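Local structure of cyclopenase asqI (Emericella nidulans, 5YY3) at residues K67-Y72 and I112-M117; H168-L173 and W232-V237; A252-L257 and M456-K461; A420-S425 and V471-C476; T488-L493 and R512-L517. The protein catalyses the zinc-dependent conversion of 4'-methoxycyclopenin into 4'-methoxyviridicatin, releasing methyl isocyanate, a ring contraction in the biosynthesis of the aspoquinolone mycotoxins. All coordinates share one frame; numbering follows the deposited sequence.

Contact 1 of 5, residues K67-Y72 and I112-M117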
# COMPACT_ATOMS: atom_id res chain seq x y z
N LYS A 67 -4.73 5.84 -45.84
CA LYS A 67 -6.12 6.26 -45.68
C LYS A 67 -7.06 5.79 -46.79
O LYS A 67 -8.29 5.88 -46.65
CB LYS A 67 -6.20 7.78 -45.53
CG LYS A 67 -6.61 8.52 -46.79
CD LYS A 67 -7.31 9.84 -46.44
CE LYS A 67 -7.57 10.70 -47.68
NZ LYS A 67 -6.30 11.18 -48.32
N ASP A 68 -6.51 5.27 -47.89
CA ASP A 68 -7.34 4.79 -48.99
C ASP A 68 -7.64 3.30 -48.84
O ASP A 68 -8.56 2.77 -49.48
CB ASP A 68 -6.67 5.04 -50.34
CG ASP A 68 -5.56 4.06 -50.61
OD1 ASP A 68 -4.56 4.07 -49.85
OD2 ASP A 68 -5.69 3.27 -51.57
N HIS A 69 -6.84 2.63 -48.01
CA HIS A 69 -7.02 1.20 -47.77
C HIS A 69 -8.38 0.93 -47.15
O HIS A 69 -8.77 1.60 -46.19
CB HIS A 69 -5.90 0.66 -46.87
CG HIS A 69 -4.61 0.42 -47.59
ND1 HIS A 69 -3.41 0.93 -47.14
CD2 HIS A 69 -4.32 -0.28 -48.71
CE1 HIS A 69 -2.44 0.55 -47.97
NE2 HIS A 69 -2.97 -0.18 -48.93
N LYS A 70 -9.11 -0.01 -47.72
CA LYS A 70 -10.35 -0.49 -47.15
C LYS A 70 -10.07 -0.93 -45.72
O LYS A 70 -9.06 -1.59 -45.46
CB LYS A 70 -10.91 -1.64 -47.99
CG LYS A 70 -12.09 -2.37 -47.38
CD LYS A 70 -12.65 -3.41 -48.34
CE LYS A 70 -12.85 -2.84 -49.73
NZ LYS A 70 -13.76 -3.69 -50.58
N PRO A 71 -10.91 -0.52 -44.76
CA PRO A 71 -10.60 -0.81 -43.36
C PRO A 71 -10.68 -2.29 -43.01
O PRO A 71 -11.49 -3.05 -43.57
CB PRO A 71 -11.66 0.00 -42.60
CG PRO A 71 -12.80 0.11 -43.57
CD PRO A 71 -12.15 0.26 -44.91
N TYR A 72 -9.82 -2.70 -42.08
CA TYR A 72 -9.69 -4.10 -41.68
C TYR A 72 -9.81 -4.25 -40.17
O TYR A 72 -9.29 -3.42 -39.41
CB TYR A 72 -8.35 -4.67 -42.19
CG TYR A 72 -8.03 -6.09 -41.74
CD1 TYR A 72 -8.74 -7.17 -42.23
CD2 TYR A 72 -6.99 -6.34 -40.84
CE1 TYR A 72 -8.44 -8.46 -41.83
CE2 TYR A 72 -6.69 -7.62 -40.43
CZ TYR A 72 -7.41 -8.68 -40.93
OH TYR A 72 -7.10 -9.95 -40.52
N ILE A 112 -5.11 -3.76 -51.44
CA ILE A 112 -5.61 -4.53 -50.32
C ILE A 112 -4.92 -4.04 -49.03
O ILE A 112 -3.77 -3.59 -49.05
CB ILE A 112 -5.37 -6.03 -50.52
CG1 ILE A 112 -6.25 -6.86 -49.58
CG2 ILE A 112 -3.90 -6.39 -50.33
CD1 ILE A 112 -6.33 -8.31 -49.99
N ASN A 113 -5.66 -4.07 -47.93
CA ASN A 113 -5.16 -3.62 -46.63
C ASN A 113 -3.92 -4.41 -46.18
O ASN A 113 -3.96 -5.65 -46.13
CB ASN A 113 -6.29 -3.75 -45.59
CG ASN A 113 -5.90 -3.21 -44.22
OD1 ASN A 113 -5.03 -3.77 -43.54
ND2 ASN A 113 -6.55 -2.12 -43.81
N PRO A 114 -2.82 -3.70 -45.87
CA PRO A 114 -1.54 -4.31 -45.47
C PRO A 114 -1.61 -5.13 -44.18
O PRO A 114 -0.88 -6.10 -44.05
CB PRO A 114 -0.61 -3.10 -45.28
CG PRO A 114 -1.26 -1.98 -45.98
CD PRO A 114 -2.73 -2.23 -45.89
N GLU A 115 -2.47 -4.73 -43.25
CA GLU A 115 -2.64 -5.48 -42.01
C GLU A 115 -3.31 -6.80 -42.34
O GLU A 115 -2.93 -7.85 -41.81
CB GLU A 115 -3.47 -4.68 -40.99
CG GLU A 115 -3.72 -5.41 -39.67
CD GLU A 115 -2.45 -5.67 -38.87
OE1 GLU A 115 -1.56 -4.80 -38.85
OE2 GLU A 115 -2.37 -6.74 -38.24
N LEU A 116 -4.30 -6.74 -43.22
CA LEU A 116 -4.94 -7.94 -43.72
C LEU A 116 -3.87 -8.82 -44.36
O LEU A 116 -3.81 -10.02 -44.08
CB LEU A 116 -6.05 -7.60 -44.72
CG LEU A 116 -6.97 -8.72 -45.21
CD1 LEU A 116 -8.23 -8.12 -45.80
CD2 LEU A 116 -6.28 -9.65 -46.24
N MET A 117 -3.03 -8.22 -45.20
CA MET A 117 -1.98 -8.97 -45.88
C MET A 117 -1.00 -9.61 -44.89
O MET A 117 -0.58 -10.75 -45.09
CB MET A 117 -1.22 -8.08 -46.86
CG MET A 117 -0.21 -8.84 -47.70
SD MET A 117 -1.00 -10.22 -48.57
CE MET A 117 0.30 -11.42 -48.48

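Contact 2 of 5, residues H168-L173 and W232-V237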
# COMPACT_ATOMS: atom_id res chain seq x y z
N HIS A 168 -2.41 0.38 -9.91
CA HIS A 168 -3.55 -0.26 -9.25
C HIS A 168 -3.83 -1.59 -9.92
O HIS A 168 -3.18 -1.94 -10.90
CB HIS A 168 -4.79 0.66 -9.30
CG HIS A 168 -4.60 1.96 -8.59
ND1 HIS A 168 -4.52 2.06 -7.21
CD2 HIS A 168 -4.43 3.23 -9.06
CE1 HIS A 168 -4.33 3.32 -6.87
NE2 HIS A 168 -4.27 4.05 -7.97
N GLY A 169 -4.79 -2.34 -9.38
CA GLY A 169 -5.15 -3.63 -9.96
C GLY A 169 -3.98 -4.57 -10.14
O GLY A 169 -3.23 -4.85 -9.20
N HIS A 170 -3.82 -5.06 -11.37
CA HIS A 170 -2.73 -5.96 -11.70
C HIS A 170 -1.67 -5.25 -12.55
O HIS A 170 -1.02 -5.87 -13.40
CB HIS A 170 -3.26 -7.20 -12.43
CG HIS A 170 -4.03 -8.14 -11.56
ND1 HIS A 170 -5.41 -8.09 -11.44
CD2 HIS A 170 -3.63 -9.17 -10.78
CE1 HIS A 170 -5.81 -9.05 -10.62
NE2 HIS A 170 -4.75 -9.72 -10.21
N ALA A 171 -1.49 -3.94 -12.34
CA ALA A 171 -0.51 -3.19 -13.12
C ALA A 171 0.92 -3.71 -12.91
O ALA A 171 1.75 -3.65 -13.82
CB ALA A 171 -0.58 -1.71 -12.78
N LEU A 172 1.21 -4.22 -11.72
CA LEU A 172 2.55 -4.70 -11.45
C LEU A 172 2.95 -5.86 -12.37
O LEU A 172 4.14 -6.06 -12.65
CB LEU A 172 2.69 -5.12 -9.98
CG LEU A 172 2.81 -3.96 -8.96
CD1 LEU A 172 2.97 -4.50 -7.53
CD2 LEU A 172 3.96 -3.01 -9.32
N LEU A 173 1.96 -6.61 -12.86
CA LEU A 173 2.19 -7.79 -13.71
C LEU A 173 2.50 -7.43 -15.16
O LEU A 173 2.72 -8.29 -16.01
CB LEU A 173 0.97 -8.70 -13.68
CG LEU A 173 0.69 -9.29 -12.30
CD1 LEU A 173 -0.51 -10.25 -12.37
CD2 LEU A 173 1.95 -9.99 -11.80
N TRP A 232 3.10 -12.09 -6.16
CA TRP A 232 3.13 -10.72 -5.68
C TRP A 232 2.00 -10.47 -4.68
O TRP A 232 1.78 -9.33 -4.28
CB TRP A 232 3.02 -9.75 -6.85
CG TRP A 232 4.15 -9.88 -7.81
CD1 TRP A 232 4.14 -10.54 -9.01
CD2 TRP A 232 5.46 -9.32 -7.67
NE1 TRP A 232 5.36 -10.41 -9.62
CE2 TRP A 232 6.19 -9.67 -8.82
CE3 TRP A 232 6.08 -8.55 -6.67
CZ2 TRP A 232 7.52 -9.28 -9.01
CZ3 TRP A 232 7.42 -8.16 -6.86
CH2 TRP A 232 8.12 -8.53 -8.02
N SER A 233 1.30 -11.53 -4.32
CA SER A 233 0.18 -11.46 -3.38
C SER A 233 -0.98 -10.64 -3.93
O SER A 233 -1.72 -10.05 -3.16
CB SER A 233 0.63 -10.89 -2.03
OG SER A 233 1.33 -11.86 -1.26
N LEU A 234 -1.14 -10.63 -5.25
CA LEU A 234 -2.26 -9.94 -5.89
C LEU A 234 -3.48 -10.87 -6.03
O LEU A 234 -3.36 -12.08 -5.89
CB LEU A 234 -1.82 -9.41 -7.26
CG LEU A 234 -0.62 -8.47 -7.23
CD1 LEU A 234 -0.20 -8.04 -8.63
CD2 LEU A 234 -0.95 -7.26 -6.38
N PRO A 235 -4.66 -10.30 -6.25
CA PRO A 235 -5.81 -11.20 -6.33
C PRO A 235 -5.81 -12.13 -7.54
O PRO A 235 -5.13 -11.90 -8.54
CB PRO A 235 -7.02 -10.23 -6.39
CG PRO A 235 -6.47 -8.88 -6.52
CD PRO A 235 -5.06 -8.89 -6.06
N LEU A 236 -6.56 -13.22 -7.42
CA LEU A 236 -6.79 -14.10 -8.54
C LEU A 236 -7.66 -13.35 -9.56
O LEU A 236 -8.32 -12.36 -9.22
CB LEU A 236 -7.47 -15.40 -8.08
CG LEU A 236 -6.68 -16.39 -7.21
CD1 LEU A 236 -7.60 -17.49 -6.68
CD2 LEU A 236 -5.50 -17.01 -7.96
N VAL A 237 -7.64 -13.79 -10.80
CA VAL A 237 -8.39 -13.12 -11.85
C VAL A 237 -9.89 -13.40 -11.77
O VAL A 237 -10.30 -14.56 -11.59
CB VAL A 237 -7.87 -13.53 -13.23
CG1 VAL A 237 -8.90 -13.23 -14.30
CG2 VAL A 237 -6.55 -12.82 -13.52

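Contact 3 of 5, residues A252-L257 and M456-K461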
# COMPACT_ATOMS: atom_id res chain seq x y z
N ALA A 252 -3.93 1.13 -20.46
CA ALA A 252 -3.24 1.95 -21.44
C ALA A 252 -2.02 1.20 -21.96
O ALA A 252 -1.15 0.83 -21.17
CB ALA A 252 -2.83 3.28 -20.82
N PRO A 253 -1.93 1.00 -23.29
CA PRO A 253 -0.76 0.31 -23.85
C PRO A 253 0.53 1.04 -23.46
O PRO A 253 0.45 2.24 -23.21
CB PRO A 253 -1.02 0.36 -25.37
CG PRO A 253 -2.46 0.64 -25.52
CD PRO A 253 -2.87 1.44 -24.33
N ILE A 254 1.67 0.35 -23.39
CA ILE A 254 2.92 1.05 -23.05
C ILE A 254 3.18 2.15 -24.05
O ILE A 254 2.99 1.95 -25.26
CB ILE A 254 4.17 0.17 -23.03
CG1 ILE A 254 3.84 -1.28 -22.81
CG2 ILE A 254 5.16 0.68 -21.98
CD1 ILE A 254 5.08 -2.05 -22.70
N SER A 255 3.64 3.28 -23.53
CA SER A 255 3.57 4.55 -24.22
C SER A 255 4.03 4.48 -25.68
O SER A 255 3.49 5.16 -26.54
CB SER A 255 4.39 5.57 -23.45
OG SER A 255 4.33 5.25 -22.07
N SER A 256 5.00 3.63 -25.97
CA SER A 256 5.50 3.52 -27.33
C SER A 256 4.40 3.01 -28.29
O SER A 256 4.40 3.36 -29.47
CB SER A 256 6.73 2.61 -27.36
OG SER A 256 7.58 2.86 -26.22
N LEU A 257 3.46 2.23 -27.78
CA LEU A 257 2.40 1.61 -28.58
C LEU A 257 1.15 2.45 -28.68
O LEU A 257 0.26 2.16 -29.49
CB LEU A 257 2.02 0.24 -28.00
CG LEU A 257 3.04 -0.90 -27.97
CD1 LEU A 257 2.46 -2.09 -27.24
CD2 LEU A 257 3.45 -1.29 -29.37
N MET A 456 9.18 -3.05 -26.55
CA MET A 456 7.84 -2.85 -25.97
C MET A 456 7.59 -3.56 -24.64
O MET A 456 6.48 -3.99 -24.37
CB MET A 456 6.77 -3.27 -26.98
CG MET A 456 6.85 -2.50 -28.30
SD MET A 456 6.84 -0.71 -28.03
CE MET A 456 7.94 -0.12 -29.32
N GLU A 457 8.62 -3.66 -23.80
CA GLU A 457 8.46 -4.27 -22.48
C GLU A 457 8.33 -3.21 -21.39
O GLU A 457 8.68 -2.05 -21.60
CB GLU A 457 9.65 -5.20 -22.17
CG GLU A 457 9.81 -6.33 -23.17
CD GLU A 457 10.94 -7.27 -22.80
OE1 GLU A 457 12.00 -6.81 -22.34
OE2 GLU A 457 10.78 -8.49 -22.99
N SER A 458 7.80 -3.60 -20.24
CA SER A 458 7.65 -2.63 -19.15
C SER A 458 7.99 -3.24 -17.80
O SER A 458 7.83 -4.45 -17.61
CB SER A 458 6.23 -2.06 -19.13
OG SER A 458 5.27 -3.10 -19.09
N LYS A 459 8.48 -2.39 -16.90
CA LYS A 459 8.66 -2.68 -15.47
C LYS A 459 9.81 -3.65 -15.15
O LYS A 459 10.56 -3.42 -14.21
CB LYS A 459 7.35 -3.20 -14.87
CG LYS A 459 6.24 -2.14 -14.80
CD LYS A 459 5.29 -2.38 -13.62
CE LYS A 459 4.20 -1.32 -13.52
NZ LYS A 459 3.37 -1.20 -14.77
N ALA A 460 9.96 -4.72 -15.93
CA ALA A 460 11.05 -5.68 -15.75
C ALA A 460 11.12 -6.67 -16.91
O ALA A 460 10.21 -6.74 -17.74
CB ALA A 460 10.88 -6.45 -14.43
N LYS A 461 12.23 -7.40 -16.98
CA LYS A 461 12.37 -8.57 -17.83
C LYS A 461 12.66 -9.76 -16.93
O LYS A 461 13.75 -9.83 -16.35
CB LYS A 461 13.50 -8.40 -18.86
CG LYS A 461 13.73 -9.63 -19.75
CD LYS A 461 12.53 -9.86 -20.67
CE LYS A 461 12.73 -11.04 -21.60
NZ LYS A 461 11.74 -11.06 -22.72

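Contact 4 of 5, residues A420-S425 and V471-C476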
# COMPACT_ATOMS: atom_id res chain seq x y z
N ALA A 420 2.79 -46.46 -16.28
CA ALA A 420 3.94 -47.26 -16.71
C ALA A 420 4.32 -48.22 -15.58
O ALA A 420 4.18 -47.89 -14.41
CB ALA A 420 5.12 -46.37 -17.07
N GLU A 421 4.80 -49.41 -15.95
CA GLU A 421 5.20 -50.41 -14.97
C GLU A 421 6.57 -50.03 -14.42
O GLU A 421 7.61 -50.59 -14.80
CB GLU A 421 5.20 -51.80 -15.58
CG GLU A 421 3.85 -52.54 -15.49
CD GLU A 421 3.78 -53.72 -16.45
OE1 GLU A 421 3.67 -53.48 -17.67
OE2 GLU A 421 3.86 -54.89 -15.99
N VAL A 422 6.55 -49.09 -13.50
CA VAL A 422 7.76 -48.46 -13.05
C VAL A 422 7.53 -47.90 -11.65
O VAL A 422 6.39 -47.63 -11.27
CB VAL A 422 8.18 -47.37 -14.07
CG1 VAL A 422 8.32 -45.97 -13.43
CG2 VAL A 422 9.42 -47.79 -14.80
N VAL A 423 8.59 -47.78 -10.87
CA VAL A 423 8.47 -47.11 -9.58
C VAL A 423 9.27 -45.83 -9.64
O VAL A 423 10.47 -45.88 -9.92
CB VAL A 423 8.99 -47.99 -8.42
CG1 VAL A 423 9.07 -47.17 -7.13
CG2 VAL A 423 8.09 -49.21 -8.23
N LEU A 424 8.60 -44.70 -9.40
CA LEU A 424 9.27 -43.41 -9.33
C LEU A 424 9.60 -43.04 -7.90
O LEU A 424 8.84 -43.33 -6.98
CB LEU A 424 8.41 -42.29 -9.95
CG LEU A 424 8.15 -42.29 -11.45
CD1 LEU A 424 7.53 -40.96 -11.93
CD2 LEU A 424 9.42 -42.60 -12.22
N SER A 425 10.73 -42.36 -7.72
CA SER A 425 11.09 -41.85 -6.39
C SER A 425 12.08 -40.71 -6.54
O SER A 425 12.63 -40.50 -7.62
CB SER A 425 11.70 -42.96 -5.52
OG SER A 425 13.01 -43.27 -5.96
N VAL A 471 14.76 -37.43 -11.47
CA VAL A 471 13.87 -38.34 -10.79
C VAL A 471 14.45 -39.75 -10.92
O VAL A 471 15.20 -40.05 -11.86
CB VAL A 471 12.43 -38.28 -11.37
CG1 VAL A 471 12.40 -38.83 -12.77
CG2 VAL A 471 11.41 -39.01 -10.47
N GLN A 472 14.12 -40.59 -9.96
CA GLN A 472 14.63 -41.94 -9.97
C GLN A 472 13.56 -42.87 -10.54
O GLN A 472 12.39 -42.81 -10.15
CB GLN A 472 15.04 -42.35 -8.57
CG GLN A 472 15.89 -43.58 -8.50
CD GLN A 472 16.38 -43.84 -7.08
OE1 GLN A 472 16.88 -42.92 -6.40
NE2 GLN A 472 16.22 -45.08 -6.61
N VAL A 473 13.97 -43.71 -11.49
CA VAL A 473 13.04 -44.63 -12.14
C VAL A 473 13.56 -46.07 -12.03
O VAL A 473 14.71 -46.35 -12.37
CB VAL A 473 12.86 -44.26 -13.63
CG1 VAL A 473 11.79 -45.13 -14.28
CG2 VAL A 473 12.57 -42.76 -13.79
N LYS A 474 12.71 -46.97 -11.56
CA LYS A 474 13.08 -48.38 -11.49
C LYS A 474 11.97 -49.26 -12.04
O LYS A 474 10.80 -49.08 -11.71
CB LYS A 474 13.42 -48.80 -10.06
CG LYS A 474 13.94 -50.23 -9.95
CD LYS A 474 14.41 -50.55 -8.54
CE LYS A 474 14.93 -51.98 -8.44
NZ LYS A 474 14.74 -52.49 -7.06
N SER A 475 12.34 -50.22 -12.88
CA SER A 475 11.32 -51.00 -13.56
C SER A 475 10.63 -51.96 -12.62
O SER A 475 11.15 -52.33 -11.57
CB SER A 475 11.90 -51.76 -14.74
OG SER A 475 10.89 -52.52 -15.38
N CYS A 476 9.45 -52.37 -13.06
CA CYS A 476 8.44 -53.00 -12.25
C CYS A 476 7.78 -54.07 -13.16
O CYS A 476 7.00 -54.92 -12.72
CB CYS A 476 7.47 -51.89 -11.76
SG CYS A 476 5.88 -52.32 -11.07

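Contact 5 of 5, residues T488-L493 and R512-L517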
# COMPACT_ATOMS: atom_id res chain seq x y z
N THR A 488 9.94 -48.65 -22.60
CA THR A 488 9.84 -47.24 -22.93
C THR A 488 8.65 -46.60 -22.24
O THR A 488 7.53 -47.07 -22.37
CB THR A 488 9.72 -47.04 -24.43
OG1 THR A 488 10.99 -47.34 -25.02
CG2 THR A 488 9.34 -45.58 -24.75
N LEU A 489 8.90 -45.54 -21.49
CA LEU A 489 7.83 -44.83 -20.78
C LEU A 489 8.02 -43.33 -20.93
O LEU A 489 9.03 -42.87 -21.42
CB LEU A 489 7.83 -45.25 -19.30
CG LEU A 489 9.18 -44.97 -18.66
CD1 LEU A 489 9.13 -43.77 -17.72
CD2 LEU A 489 9.74 -46.22 -17.98
N THR A 490 7.01 -42.58 -20.53
CA THR A 490 7.06 -41.13 -20.63
C THR A 490 6.89 -40.51 -19.24
O THR A 490 5.98 -40.87 -18.49
CB THR A 490 5.98 -40.58 -21.59
OG1 THR A 490 6.22 -41.06 -22.91
CG2 THR A 490 5.98 -39.04 -21.61
N LEU A 491 7.81 -39.59 -18.90
CA LEU A 491 7.77 -38.87 -17.63
C LEU A 491 7.10 -37.52 -17.86
O LEU A 491 7.51 -36.76 -18.74
CB LEU A 491 9.17 -38.68 -17.06
CG LEU A 491 9.94 -39.92 -16.63
CD1 LEU A 491 11.29 -39.52 -16.11
CD2 LEU A 491 9.16 -40.68 -15.56
N ARG A 492 6.07 -37.23 -17.06
CA ARG A 492 5.34 -35.98 -17.20
C ARG A 492 5.47 -35.13 -15.95
O ARG A 492 5.01 -35.53 -14.87
CB ARG A 492 3.87 -36.26 -17.50
CG ARG A 492 3.67 -37.19 -18.67
CD ARG A 492 2.23 -37.62 -18.78
NE ARG A 492 2.04 -38.46 -19.95
CZ ARG A 492 1.69 -38.01 -21.14
NH1 ARG A 492 1.48 -36.71 -21.32
NH2 ARG A 492 1.56 -38.86 -22.15
N LEU A 493 6.09 -33.97 -16.09
CA LEU A 493 6.37 -33.09 -14.96
C LEU A 493 5.48 -31.84 -14.92
O LEU A 493 5.39 -31.08 -15.90
CB LEU A 493 7.84 -32.66 -14.98
CG LEU A 493 8.24 -31.58 -13.97
CD1 LEU A 493 8.29 -32.12 -12.57
CD2 LEU A 493 9.55 -30.93 -14.36
N ARG A 512 7.87 -33.03 -20.51
CA ARG A 512 7.40 -34.35 -20.93
C ARG A 512 8.58 -35.05 -21.58
O ARG A 512 9.12 -34.55 -22.57
CB ARG A 512 6.24 -34.24 -21.90
CG ARG A 512 5.47 -35.53 -22.05
CD ARG A 512 4.85 -35.65 -23.43
NE ARG A 512 4.01 -34.51 -23.78
CZ ARG A 512 4.09 -33.84 -24.93
NH1 ARG A 512 4.99 -34.20 -25.84
NH2 ARG A 512 3.28 -32.82 -25.16
N ALA A 513 9.00 -36.20 -21.05
CA ALA A 513 10.23 -36.81 -21.54
C ALA A 513 10.16 -38.33 -21.58
O ALA A 513 9.74 -38.99 -20.62
CB ALA A 513 11.41 -36.37 -20.71
N THR A 514 10.60 -38.87 -22.71
CA THR A 514 10.66 -40.31 -22.89
C THR A 514 11.85 -40.89 -22.14
O THR A 514 12.94 -40.33 -22.14
CB THR A 514 10.74 -40.67 -24.39
OG1 THR A 514 9.49 -40.35 -25.01
CG2 THR A 514 11.03 -42.15 -24.58
N VAL A 515 11.64 -42.01 -21.46
CA VAL A 515 12.75 -42.71 -20.85
C VAL A 515 12.75 -44.13 -21.39
O VAL A 515 11.71 -44.74 -21.55
CB VAL A 515 12.65 -42.71 -19.32
CG1 VAL A 515 13.73 -43.57 -18.71
CG2 VAL A 515 12.77 -41.29 -18.81
N GLN A 516 13.94 -44.64 -21.68
CA GLN A 516 14.06 -46.02 -22.13
C GLN A 516 14.90 -46.80 -21.12
O GLN A 516 16.05 -46.44 -20.85
CB GLN A 516 14.68 -46.07 -23.52
CG GLN A 516 14.55 -47.42 -24.19
CD GLN A 516 15.37 -47.53 -25.46
OE1 GLN A 516 14.83 -47.47 -26.57
NE2 GLN A 516 16.70 -47.69 -25.31
N LEU A 517 14.33 -47.86 -20.57
CA LEU A 517 15.07 -48.70 -19.63
C LEU A 517 15.54 -49.98 -20.33
O LEU A 517 14.85 -50.53 -21.18
CB LEU A 517 14.21 -49.05 -18.41
CG LEU A 517 13.64 -47.86 -17.62
CD1 LEU A 517 12.92 -48.34 -16.37
CD2 LEU A 517 14.73 -46.85 -17.29

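Contact 1 of 5, residues K67-Y72 and I112-M117
The polar link between the loop 67-72 and the start of helix 114-127 is made by Asn-113, whose ND2 donates to Lys-70 O at 3.1 Å with an N-H...O angle of 156°. That oxygen lies close to the amide plane, and ND2 has a second partner in Thr-381. The other end of the same amide works within its own segment: Asn-113 OD1 accepts from Leu-116 N at 3.1 Å and, weakly, from Glu-115 N at 2.7 Å. This is an N-cap, and with CG anti to the backbone N (chi1 -176°) the one amide both closes the first turn of the helix and ties that end to the loop. The helix belongs to the mainly helical, hemocyanin-like part of the enzyme, and the side chain of Tyr-72 lies about 10 Å from that of the zinc ligand His-190.

CH-pi contacts flank the cap. Pro-114 CD sits over the centre of the His-69 ring, 3.4 Å from its centroid, the two side chains meeting tip to tip; Asp-68 OD1 lies over the opposite face. Leu-116 CB stands 3.8 Å from the centroid of the Tyr-72 ring, over its face, while Glu-115 CG reaches the edge of that ring at CD2, 3.6 Å away. Beyond the ring, Tyr-72 OH is hydrogen-bonded to Asp-119. Tyr-72 CB rests 3.5 Å from Asn-113 CG, the carbon of the capping amide.

Contact 2 of 5, residues H168-L173 and W232-V237
The backbones of His-170 and Leu-234 stay apart, 7.1 Å between their CA atoms, where a type II' beta turn from His-168 to Ala-171 faces the coil leaving helix 210-231. That helix ends in a Schellman motif with Ser-233, at positive phi, as its C' residue, and the next residue, Leu-234, points toward 168-173. Both pieces belong to the helical, hemocyanin-like domain.

Leu-234 CD1 meets Leu-173 CG tip to tip at 4.0 Å and also approaches Leu-172 CB at 4.3 Å. The Leu-173 side chain runs past that of Trp-232 in the opposite direction and brings CD2 to 3.6 Å from Trp-232 CD1; the indole NE1 is bonded to Tyr-175 OH. Ala-164 of a second subunit packs on Leu-172 and Trp-232. On the polar side, the His-170 side chain slides past Leu-234 to reach Pro-235 O, which Ser-229 OG also binds. His-170 NE2 donates to Pro-235 O at 2.8 Å, nearly straight at 169°, with the oxygen only 2° out of the imidazole plane.

Contact 3 of 5, residues A252-L257 and M456-K461
Glu-457 OE2 is gripped by two donors, Lys-461 NZ, in a salt bridge of 2.8 Å that uses the syn lone pair, and Tyr-180 N; its residue sits in the chain between Met-456 and Ser-458, the two that meet the side chains of Ile-254, Ser-256 and Leu-257. The other oxygen, OE1, takes Tyr-541 OH and Ala-452 N, which satisfies this buried carboxylate at both ends.

Across the contact itself the meeting is largely apolar. The Met-456 side chain is bent at chi2 (-53°, which sets SD) and again at chi3, and its sulfur lies against the segment 252-257: SD is 3.4 Å from Ser-256 CB and 3.7 Å from Leu-257 CD2. The methyl CE follows onto Ser-256 CB at 3.6 Å, while Met-456 CG stays with Leu-257 CD2 at 3.8 Å. In this way a loop of the helical, hemocyanin-like domain is pressed against the loop that leads into strand 461-475 of the Ig-like domain, so the contact is part of the seam between them.

Ile-254 also points at this loop, its CG2 lying 4.1 Å from Ser-458 CB. The end of its chain is modelled very close to Met-456 O, so that approach is doubtful. The hydroxyl of Ser-458 turns to another partner, OG being hydrogen-bonded to Asp-178.

Contact 4 of 5, residues A420-S425 and V471-C476
Val-422 and Leu-424 share one face of the sheet with Val-473 and Ser-475, while Val-423 and Ser-425 lie on the opposite face with Gln-472 and Lys-474. The first face is the buried one. There Val-473 splits its methyls between two neighbours: CG1, anti to the backbone N (chi1 -174°), touches Val-422 CG2 at 3.6 Å, and CG2 touches Leu-424 CD2 at 3.5 Å. Leu-424 and Val-473 lie side by side and point the same way, whereas Val-422 meets Val-473 at a slant. Leu-489, Leu-491 and Leu-517 pack on this face from the facing strands.

On the other face, Ser-425 OG lies 3.4 Å from Gln-472 CB, and the Lys-474 chain leads its amine away from the partner strand.

Two hydrogen-bonded pairs join the backbones. Val-423 N gives to Lys-474 O at 2.7 Å and takes a bond back from Lys-474 N; Ser-425 and Gln-472 repeat the exchange, with Gln-472 N to Ser-425 O at 2.8 Å. Just past the end of strand 461-475, and just before strand 422-431 begins, Cys-476 N makes a weak bond to Glu-421 O at 3.1 Å, and Gln-487 also donates to that oxygen. Ser-475 OG likewise pairs with Gln-487. The segment axes run at 159°, the twisted antiparallel pairing of neighbouring strands in an Ig-like beta-sandwich, here the C-terminal domain of a hemocyanin-like protein.

Contact 5 of 5, residues T488-L493 and R512-L517
Arg-492 and Arg-512 run side by side and point the same way, their guanidinium planes turned 51° apart, with Arg-492 NH1 4.2 Å from Arg-512 NE. Two like charges this close are probably eased by acids: Asp-598 forms a salt bridge with NH1 of Arg-492 and a long, weak pair with NE of Arg-512, while Asp-582 takes NH2 of Arg-492. Thr-490 crosses Arg-512 at a slant. With OG1 anti to the carbonyl carbon (chi1 -63°), CG2 is left anti to the backbone N and touches Arg-512 CG at 3.6 Å; it also lies 4.1 Å above the Arg-492 guanidinium plane, toward the rim. Thr-490 OG1 is bonded to Asp-582. Further along this face Thr-488 CG2 meets Thr-514 CG2 at 3.8 Å.

The segments are the two arms of the hairpin 487-497/508-517 in the Ig-like domain. Paired backbone bonds tie Leu-489 to Val-515 and Leu-491 to Ala-513, among them Leu-491 N to Ala-513 O at 2.7 Å, almost straight at 177°.

The other face of the hairpin is apolar. Leu-489 lies alongside Val-515, pointing the same way, with CD1 4.0 Å from Val-515 CB; Leu-491 slants across the same valine, bringing CD1 to CG2 at 3.6 Å. Leu-489 CD2 meets Leu-517 CD1 at 4.1 Å.

Overall arrangement
The contacts sample the helical part, the Ig-like domain and the seam between them. Contacts 1 and 2 lie in the helical part, their centres about 37 Å apart; contact 1 is near the zinc site of His-186, His-190 and His-218, with the Glu-115 side chain about 12 Å from that of His-186. Contact 3 joins this part to the Ig-like domain and touches contact 2, where Lys-459 NZ bonds to Ala-171 O at 3.1 Å; a second subunit packs on both. Contacts 4 and 5, about 10 Å apart between centres, face each other inside the beta-sandwich, Val-422 CG2 meeting Leu-489 CD2 at 3.6 Å. Contact 4 lies about 58 Å from contact 1, between centres, across the chain's centre.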